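ORF48 (Lactococcus phage TP901-1, PDB 3UH8) is a structural protein of the phage baseplate, probably helping to build the host-adhesion device through its immunoglobulin-like N-terminal domain. Local coordinates at residues H4-S9 / N15-V20; L48-C53 / V70-K75. All coordinates share one frame; numbering follows the deposited sequence.

How the contacts relate
Both contacts belong to the all-beta, immunoglobulin-like N-terminal domain and reach the same sheet. Their centres lie about 17 Å apart and their nearest atoms about 8 Å apart, so they do not touch. Contact 1 lays the loop segment 15-20 along strand 2-9. It is mostly aliphatic: I6, L8 and V20 are buried, while G18 is exposed and binds a water between the two backbones. Contact 2 lies on the hairpin of strands 49-54 and 65-73, but is made by side chains. It buries less surface. Buried P50 covers the partly exposed ring of F72, and the Q49 amide adds a polar element. Neither contact has a direct hydrogen bond between its segments.

Contact 1: H4-S9 / N15-V20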
loop_
_atom_site.group_PDB
_atom_site.type_symbol
_atom_site.label_atom_id
_atom_site.label_comp_id
_atom_site.label_asym_id
_atom_site.label_seq_id
_atom_site.Cartn_x
_atom_site.Cartn_y
_atom_site.Cartn_z
ATOM N N HIS A 4 -7.848 -0.452 -7.908
ATOM C CA HIS A 4 -8.426 0.476 -6.936
ATOM C C HIS A 4 -7.501 1.666 -6.688
ATOM O O HIS A 4 -6.470 1.520 -6.027
ATOM C CB HIS A 4 -8.802 -0.248 -5.628
ATOM C CG HIS A 4 -9.758 -1.384 -5.824
ATOM N ND1 HIS A 4 -11.120 -1.221 -5.648
ATOM C CD2 HIS A 4 -9.517 -2.662 -6.199
ATOM C CE1 HIS A 4 -11.659 -2.402 -5.905
ATOM N NE2 HIS A 4 -10.729 -3.299 -6.244
ATOM N N PHE A 5 -7.858 2.840 -7.250
ATOM C CA PHE A 5 -7.056 4.059 -7.131
ATOM C C PHE A 5 -7.378 4.916 -5.917
ATOM O O PHE A 5 -8.530 5.304 -5.717
ATOM C CB PHE A 5 -7.088 4.895 -8.418
ATOM C CG PHE A 5 -6.179 6.106 -8.405
ATOM C CD1 PHE A 5 -4.801 5.966 -8.508
ATOM C CD2 PHE A 5 -6.704 7.388 -8.298
ATOM C CE1 PHE A 5 -3.962 7.085 -8.490
ATOM C CE2 PHE A 5 -5.865 8.506 -8.287
ATOM C CZ PHE A 5 -4.501 8.348 -8.383
ATOM N N ILE A 6 -6.334 5.230 -5.129
ATOM C CA ILE A 6 -6.378 6.064 -3.922
ATOM C C ILE A 6 -5.116 6.933 -3.809
ATOM O O ILE A 6 -4.064 6.563 -4.332
ATOM C CB ILE A 6 -6.625 5.247 -2.613
ATOM C CG1 ILE A 6 -5.570 4.132 -2.399
ATOM C CG2 ILE A 6 -8.070 4.729 -2.512
ATOM C CD1 ILE A 6 -5.431 3.668 -0.968
ATOM N N THR A 7 -5.228 8.075 -3.114
ATOM C CA THR A 7 -4.114 8.993 -2.870
ATOM C C THR A 7 -3.742 8.892 -1.386
ATOM O O THR A 7 -4.583 9.159 -0.525
ATOM C CB THR A 7 -4.480 10.426 -3.302
ATOM O OG1 THR A 7 -5.069 10.398 -4.604
ATOM C CG2 THR A 7 -3.281 11.363 -3.298
ATOM N N LEU A 8 -2.494 8.490 -1.091
ATOM C CA LEU A 8 -2.027 8.330 0.286
ATOM C C LEU A 8 -1.001 9.367 0.698
ATOM O O LEU A 8 -0.049 9.627 -0.039
ATOM C CB LEU A 8 -1.506 6.905 0.542
ATOM C CG LEU A 8 -2.526 5.780 0.375
ATOM C CD1 LEU A 8 -1.852 4.443 0.339
ATOM C CD2 LEU A 8 -3.590 5.820 1.462
ATOM N N SER A 9 -1.193 9.944 1.895
ATOM C CA SER A 9 -0.331 10.973 2.466
ATOM C C SER A 9 0.623 10.442 3.541
ATOM O O SER A 9 0.312 9.465 4.228
ATOM C CB SER A 9 -1.167 12.123 3.018
ATOM O OG SER A 9 -0.348 13.161 3.530
ATOM N N ASN A 15 -7.845 8.750 6.307
ATOM C CA ASN A 15 -9.240 8.351 6.565
ATOM C C ASN A 15 -10.283 8.896 5.558
ATOM O O ASN A 15 -11.433 8.447 5.581
ATOM C CB ASN A 15 -9.636 8.737 7.997
ATOM C CG ASN A 15 -9.548 10.217 8.284
ATOM O OD1 ASN A 15 -8.502 10.845 8.116
ATOM N ND2 ASN A 15 -10.651 10.813 8.708
ATOM N N ASN A 16 -9.899 9.862 4.703
ATOM C CA ASN A 16 -10.801 10.488 3.729
ATOM C C ASN A 16 -10.746 9.875 2.321
ATOM O O ASN A 16 -11.557 10.242 1.466
ATOM C CB ASN A 16 -10.557 11.997 3.678
ATOM N N ILE A 17 -9.815 8.927 2.093
ATOM C CA ILE A 17 -9.588 8.224 0.816
ATOM C C ILE A 17 -10.829 7.472 0.313
ATOM O O ILE A 17 -11.751 7.214 1.093
ATOM C CB ILE A 17 -8.349 7.274 0.906
ATOM C CG1 ILE A 17 -8.606 6.073 1.861
ATOM C CG2 ILE A 17 -7.079 8.048 1.273
ATOM C CD1 ILE A 17 -7.715 4.871 1.693
ATOM N N GLY A 18 -10.816 7.108 -0.972
ATOM C CA GLY A 18 -11.873 6.320 -1.599
ATOM C C GLY A 18 -11.938 4.938 -0.980
ATOM O O GLY A 18 -10.910 4.403 -0.553
ATOM N N ILE A 19 -13.148 4.374 -0.874
ATOM C CA ILE A 19 -13.337 3.067 -0.243
ATOM C C ILE A 19 -12.954 1.899 -1.157
ATOM O O ILE A 19 -13.644 1.625 -2.140
ATOM C CB ILE A 19 -14.723 2.926 0.457
ATOM C CG1 ILE A 19 -14.921 4.067 1.494
ATOM C CG2 ILE A 19 -14.869 1.543 1.117
ATOM C CD1 ILE A 19 -16.319 4.222 2.086
ATOM N N VAL A 20 -11.835 1.228 -0.823
ATOM C CA VAL A 20 -11.313 0.072 -1.554
ATOM C C VAL A 20 -12.054 -1.174 -1.075
ATOM O O VAL A 20 -11.963 -1.523 0.102
ATOM C CB VAL A 20 -9.768 -0.068 -1.420
ATOM C CG1 VAL A 20 -9.264 -1.381 -2.022
ATOM C CG2 VAL A 20 -9.051 1.118 -2.056
HETATM O O HOH W 1 -9.676 7.844 -3.678
#
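I6 and I17 both turn their CG1 arm into the space between the backbone N and the carbonyl carbon (chi1 56° and 68°). With CD1 extended on each arm, the terminal methyls meet while the two side chains cross at a slant, CD1 of I6 lying 3.7 Å from CD1 of I17. The contact belongs to the immunoglobulin-like fold of the domain. The loop after strand 2-9 doubles back along that strand in a roughly antiparallel course. No direct hydrogen bond joins the two segments. One water lies between the backbones: N of G18 donates to it at 3.0 Å, and it donates only weakly to the carbonyl O of F5.

The other branch of I6 has its own partners. Its CG2 lies 3.5 Å from the carbonyl O of G18 and 3.8 Å from CG2 of V20. The two methyls of buried V20 have different partners. CG1 is anti to the backbone N (chi1 172°) and reaches H4. There it makes an off-centre CH-pi contact, 4.2 Å from the centroid of the imidazole. CG2 serves both I6, whose side chain V20 crosses at about a right angle, and the CB of H4.

Strand 2-9 pairs in parallel with strand 30-38 through its backbone, for example I6 with V33 and Q35. I6, L8 and I17 also touch F117 of strand 112-122, which ties the loop to a further part of the sheet. At the other end of the contact, I17 CG2 approaches L8 CD2 at 4.1 Å and sits 3.3 Å from the carbonyl O of T7.

Contact 2: L48-C53 / V70-K75; sequences LQPFFC and VSFDAK
This is a proline-aromatic CH-pi contact on the antiparallel hairpin of strands 49-54 and 65-73, in the immunoglobulin-like domain. F72 lies on strand 65-73 just past V69, where P50 makes its backbone pairing. No hydrogen bond joins the two segments, and side chains carry the contact. P50 sets its ring over one face of the F72 ring. Its CD stands 3.6 Å from the F72 ring centroid and only 9° off the normal, so it sits nearly over the middle. CG of P50 covers the base of the ring, 3.8 Å from CG of F72. The F72 ring comes up beneath the proline because its CG lies between the backbone N and the carbonyl carbon (chi1 58°).

Q49 reaches the far part of the same ring. Its CB points away from strand 65-73, but the chain bends at chi2 and brings the amide back. OE1 of Q49 then lies 3.4 Å from both CE2 and CZ of F72. The amide and ring planes are almost perpendicular, at 84°. NE2 of Q49 donates weakly to O of P50 at 3.2 Å. It also hydrogen-bonds to the carbonyl O of V69. These bonds probably help to set the rotation of the amide, the V69 bond more than the weak one. The carbonyl O of L48 lies 3.8 Å from CE1 of F72.

P50 also touches F100 of strand 92-103, with which Q49 pairs through R101. P50 and F72 both rest on L79 of strand 78-82, and F72 also meets F45 from a loop.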
loop_
_atom_site.group_PDB
_atom_site.type_symbol
_atom_site.label_atom_id
_atom_site.label_comp_id
_atom_site.label_asym_id
_atom_site.label_seq_id
_atom_site.Cartn_x
_atom_site.Cartn_y
_atom_site.Cartn_z
ATOM N N LEU A 48 14.311 4.349 -3.599
ATOM C CA LEU A 48 13.623 3.647 -2.517
ATOM C C LEU A 48 12.635 2.625 -3.059
ATOM O O LEU A 48 12.008 2.846 -4.099
ATOM C CB LEU A 48 12.919 4.613 -1.541
ATOM C CG LEU A 48 13.787 5.632 -0.783
ATOM C CD1 LEU A 48 12.927 6.591 0.005
ATOM C CD2 LEU A 48 14.765 4.952 0.155
ATOM N N GLN A 49 12.502 1.505 -2.337
ATOM C CA GLN A 49 11.624 0.390 -2.669
ATOM C C GLN A 49 10.373 0.407 -1.778
ATOM O O GLN A 49 10.505 0.376 -0.551
ATOM C CB GLN A 49 12.403 -0.933 -2.533
ATOM C CG GLN A 49 11.581 -2.222 -2.603
ATOM C CD GLN A 49 10.994 -2.492 -3.959
ATOM O OE1 GLN A 49 11.615 -2.241 -4.997
ATOM N NE2 GLN A 49 9.781 -3.023 -3.972
ATOM N N PRO A 50 9.153 0.462 -2.365
ATOM C CA PRO A 50 7.944 0.454 -1.526
ATOM C C PRO A 50 7.586 -0.937 -1.010
ATOM O O PRO A 50 7.777 -1.934 -1.708
ATOM C CB PRO A 50 6.856 1.021 -2.441
ATOM C CG PRO A 50 7.363 0.859 -3.825
ATOM C CD PRO A 50 8.819 0.507 -3.803
ATOM N N PHE A 51 7.074 -0.992 0.222
ATOM C CA PHE A 51 6.673 -2.233 0.876
ATOM C C PHE A 51 5.255 -2.143 1.406
ATOM O O PHE A 51 4.890 -1.147 2.032
ATOM C CB PHE A 51 7.643 -2.582 2.016
ATOM C CG PHE A 51 8.924 -3.239 1.565
ATOM C CD1 PHE A 51 9.035 -4.623 1.524
ATOM C CD2 PHE A 51 10.018 -2.478 1.181
ATOM C CE1 PHE A 51 10.223 -5.232 1.105
ATOM C CE2 PHE A 51 11.209 -3.088 0.776
ATOM C CZ PHE A 51 11.298 -4.460 0.729
ATOM N N PHE A 52 4.454 -3.184 1.150
ATOM C CA PHE A 52 3.085 -3.266 1.641
ATOM C C PHE A 52 3.138 -3.891 3.030
ATOM O O PHE A 52 3.509 -5.060 3.166
ATOM C CB PHE A 52 2.194 -4.082 0.682
ATOM C CG PHE A 52 0.808 -4.375 1.211
ATOM C CD1 PHE A 52 -0.197 -3.415 1.148
ATOM C CD2 PHE A 52 0.507 -5.607 1.780
ATOM C CE1 PHE A 52 -1.475 -3.685 1.642
ATOM C CE2 PHE A 52 -0.775 -5.878 2.263
ATOM C CZ PHE A 52 -1.758 -4.916 2.194
ATOM N N CYS A 53 2.802 -3.102 4.058
ATOM C CA CYS A 53 2.811 -3.570 5.438
ATOM C C CYS A 53 1.384 -3.700 5.959
ATOM O O CYS A 53 0.751 -2.697 6.290
ATOM C CB CYS A 53 3.665 -2.663 6.322
ATOM S SG CYS A 53 5.382 -2.486 5.772
ATOM N N VAL A 70 5.754 -4.772 -6.464
ATOM C CA VAL A 70 6.397 -5.074 -7.746
ATOM C C VAL A 70 6.523 -3.853 -8.665
ATOM O O VAL A 70 7.643 -3.494 -9.015
ATOM C CB VAL A 70 5.804 -6.331 -8.453
ATOM C CG1 VAL A 70 6.598 -6.697 -9.708
ATOM C CG2 VAL A 70 5.743 -7.523 -7.502
ATOM N N SER A 71 5.400 -3.213 -9.040
ATOM C CA SER A 71 5.400 -2.067 -9.959
ATOM C C SER A 71 5.226 -0.717 -9.271
ATOM O O SER A 71 4.340 -0.559 -8.429
ATOM C CB SER A 71 4.347 -2.251 -11.045
ATOM O OG SER A 71 4.492 -3.509 -11.683
ATOM N N PHE A 72 6.074 0.261 -9.651
ATOM C CA PHE A 72 6.060 1.621 -9.109
ATOM C C PHE A 72 6.768 2.632 -9.999
ATOM O O PHE A 72 7.753 2.307 -10.661
ATOM C CB PHE A 72 6.639 1.675 -7.673
ATOM C CG PHE A 72 8.058 1.182 -7.505
ATOM C CD1 PHE A 72 9.123 2.074 -7.482
ATOM C CD2 PHE A 72 8.328 -0.174 -7.345
ATOM C CE1 PHE A 72 10.436 1.618 -7.318
ATOM C CE2 PHE A 72 9.641 -0.627 -7.191
ATOM C CZ PHE A 72 10.684 0.270 -7.170
ATOM N N ASP A 73 6.259 3.869 -9.991
ATOM C CA ASP A 73 6.833 5.012 -10.687
ATOM C C ASP A 73 7.237 5.975 -9.568
ATOM O O ASP A 73 6.424 6.785 -9.116
ATOM C CB ASP A 73 5.808 5.632 -11.664
ATOM C CG ASP A 73 6.275 6.820 -12.498
ATOM O OD1 ASP A 73 7.436 7.257 -12.327
ATOM O OD2 ASP A 73 5.476 7.309 -13.324
ATOM N N ALA A 74 8.482 5.813 -9.075
ATOM C CA ALA A 74 9.072 6.595 -7.981
ATOM C C ALA A 74 9.089 8.101 -8.255
ATOM O O ALA A 74 8.863 8.888 -7.334
ATOM C CB ALA A 74 10.476 6.092 -7.676
ATOM N N LYS A 75 9.323 8.492 -9.526
ATOM C CA LYS A 75 9.360 9.880 -9.987
ATOM C C LYS A 75 7.997 10.576 -9.868
ATOM O O LYS A 75 7.932 11.685 -9.337
ATOM C CB LYS A 75 9.887 9.955 -11.429
#